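PDB 4Q88: glycoside hydrolase family 88 protein from Bacteroides vulgatus, which is probably a hydrolase acting on carbohydrates, although its substrate has not been established. Local coordinates for residues 235-240 with 288-293. Numbering follows the deposited sequence.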
loop_
_atom_site.group_PDB
_atom_site.type_symbol
_atom_site.label_atom_id
_atom_site.label_comp_id
_atom_site.label_asym_id
_atom_site.label_seq_id
_atom_site.Cartn_x
_atom_site.Cartn_y
_atom_site.Cartn_z
ATOM N N GLU A 235 5.283 19.399 -1.814
ATOM C CA GLU A 235 4.014 19.112 -1.129
ATOM C C GLU A 235 3.964 17.668 -0.608
ATOM O O GLU A 235 3.481 17.397 0.504
ATOM C CB GLU A 235 2.813 19.392 -2.013
ATOM C CG GLU A 235 2.616 20.877 -2.308
ATOM C CD GLU A 235 1.407 21.134 -3.188
ATOM O OE1 GLU A 235 0.390 20.421 -3.054
ATOM O OE2 GLU A 235 1.482 22.046 -4.028
ATOM N N TYR A 236 4.398 16.732 -1.456
ATOM C CA TYR A 236 4.364 15.328 -1.051
ATOM C C TYR A 236 5.344 15.047 0.080
ATOM O O TYR A 236 5.041 14.317 1.028
ATOM C CB TYR A 236 4.608 14.397 -2.251
ATOM C CG TYR A 236 3.689 14.655 -3.456
ATOM C CD1 TYR A 236 2.339 15.027 -3.310
ATOM C CD2 TYR A 236 4.194 14.537 -4.759
ATOM C CE1 TYR A 236 1.517 15.252 -4.422
ATOM C CE2 TYR A 236 3.391 14.710 -5.869
ATOM C CZ TYR A 236 2.060 15.101 -5.717
ATOM O OH TYR A 236 1.330 15.312 -6.868
ATOM N N ILE A 237 6.544 15.583 -0.012
ATOM C CA ILE A 237 7.514 15.438 1.075
ATOM C C ILE A 237 6.972 15.983 2.403
ATOM O O ILE A 237 7.094 15.339 3.457
ATOM C CB ILE A 237 8.873 16.103 0.726
ATOM C CG1 ILE A 237 9.516 15.295 -0.364
ATOM C CG2 ILE A 237 9.782 16.159 1.943
ATOM C CD1 ILE A 237 10.715 15.971 -1.020
ATOM N N THR A 238 6.340 17.147 2.360
ATOM C CA THR A 238 5.800 17.744 3.553
ATOM C C THR A 238 4.683 16.873 4.136
ATOM O O THR A 238 4.677 16.655 5.348
ATOM C CB THR A 238 5.239 19.133 3.266
ATOM O OG1 THR A 238 6.330 20.003 2.979
ATOM C CG2 THR A 238 4.509 19.656 4.451
ATOM N N ARG A 239 3.852 16.318 3.269
ATOM C CA ARG A 239 2.781 15.450 3.740
ATOM C C ARG A 239 3.388 14.194 4.364
ATOM O O ARG A 239 2.959 13.772 5.456
ATOM C CB ARG A 239 1.790 15.126 2.640
ATOM C CG ARG A 239 0.684 14.167 3.043
ATOM C CD ARG A 239 -0.207 14.687 4.140
ATOM N NE ARG A 239 -0.606 16.073 3.926
ATOM C CZ ARG A 239 -1.533 16.487 3.072
ATOM N NH1 ARG A 239 -2.272 15.627 2.404
ATOM N NH2 ARG A 239 -1.794 17.781 2.973
ATOM N N PHE A 240 4.355 13.586 3.681
ATOM C CA PHE A 240 5.019 12.391 4.218
ATOM C C PHE A 240 5.675 12.631 5.579
ATOM O O PHE A 240 5.543 11.820 6.502
ATOM C CB PHE A 240 6.045 11.917 3.189
ATOM C CG PHE A 240 6.808 10.711 3.606
ATOM C CD1 PHE A 240 6.219 9.448 3.579
ATOM C CD2 PHE A 240 8.144 10.817 3.901
ATOM C CE1 PHE A 240 6.944 8.302 3.899
ATOM C CE2 PHE A 240 8.872 9.668 4.247
ATOM C CZ PHE A 240 8.264 8.423 4.252
ATOM N N ASN A 288 16.149 7.074 2.697
ATOM C CA ASN A 288 16.180 8.027 1.610
ATOM C C ASN A 288 16.335 9.471 2.040
ATOM O O ASN A 288 16.126 10.408 1.218
ATOM C CB ASN A 288 15.032 7.797 0.664
ATOM C CG ASN A 288 15.202 6.513 -0.146
ATOM O OD1 ASN A 288 15.797 6.510 -1.242
ATOM N ND2 ASN A 288 14.754 5.398 0.406
ATOM N N GLY A 289 16.690 9.669 3.304
ATOM C CA GLY A 289 17.069 10.984 3.803
ATOM C C GLY A 289 15.985 12.028 4.057
ATOM O O GLY A 289 16.294 13.213 4.206
ATOM N N LEU A 290 14.733 11.581 4.189
ATOM C CA LEU A 290 13.587 12.449 4.404
ATOM C C LEU A 290 13.075 12.417 5.838
ATOM O O LEU A 290 12.326 13.320 6.257
ATOM C CB LEU A 290 12.462 12.041 3.426
ATOM C CG LEU A 290 12.722 12.323 1.957
ATOM C CD1 LEU A 290 11.433 11.984 1.224
ATOM C CD2 LEU A 290 13.108 13.784 1.691
ATOM N N LEU A 291 13.533 11.421 6.616
ATOM C CA LEU A 291 13.232 11.320 8.026
ATOM C C LEU A 291 14.494 11.147 8.833
ATOM O O LEU A 291 15.377 10.328 8.471
ATOM C CB LEU A 291 12.329 10.109 8.274
ATOM C CG LEU A 291 11.027 10.039 7.533
ATOM C CD1 LEU A 291 10.340 8.728 7.875
ATOM C CD2 LEU A 291 10.131 11.225 7.909
ATOM N N ASN A 292 14.590 11.913 9.910
ATOM C CA ASN A 292 15.747 11.900 10.767
ATOM C C ASN A 292 15.970 10.514 11.397
ATOM O O ASN A 292 15.079 9.966 12.075
ATOM C CB ASN A 292 15.632 12.979 11.862
ATOM C CG ASN A 292 16.821 12.985 12.786
ATOM O OD1 ASN A 292 16.925 12.178 13.702
ATOM N ND2 ASN A 292 17.764 13.892 12.519
ATOM N N ALA A 293 17.147 9.943 11.162
ATOM C CA ALA A 293 17.438 8.582 11.654
ATOM C C ALA A 293 17.386 8.426 13.169
ATOM O O ALA A 293 16.966 7.398 13.667
ATOM C CB ALA A 293 18.801 8.085 11.111
#
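In the alpha-helical toroid expected of this six-hairpin glycosidase clan, Leu290 and Leu291, in the turn joining helix 272-287 to helix 293-311, pack against Ile237 and Phe240, one turn apart on helix 233-249. The turn opens with a Schellman motif: Gly289, with positive phi, is its C-prime residue, and Leu290 N bonds back to Gly285 O. Every contact across the interface is apolar. Ile237 and Leu290 cross at about a right angle and meet branch to branch, Ile237 CG2 lying 4.1 Å from Leu290 CD2 and Ile237 CG1 at the same distance from Leu290 CD1. The ring of Phe240 carries the other half of the contact: its chi1 of 180° sets CG opposite the backbone N and sends the ring out to the second leucine, bringing Phe240 CE2 to 3.9 Å from Leu291 CG and 4.0 Å from Leu291 CD1. The approach to the ring is oblique, and Leu290 CB sits more loosely, 4.4 Å from Phe240 CE2. An alanine in place of Leu291 removes the branched end that meets CE2 and CZ, and would probably leave this end of the Phe240 ring poorly packed. Beyond these side chains, Leu290 O accepts a hydrogen bond from Gln241 NE2, a polar tie to the same helix. Phe240 also stacks on Phe216 and Ile237 touches Leu223, both of helix 209-225, while Leu290 rests on Trp284 and Leu291 on Phe282, both of helix 272-287.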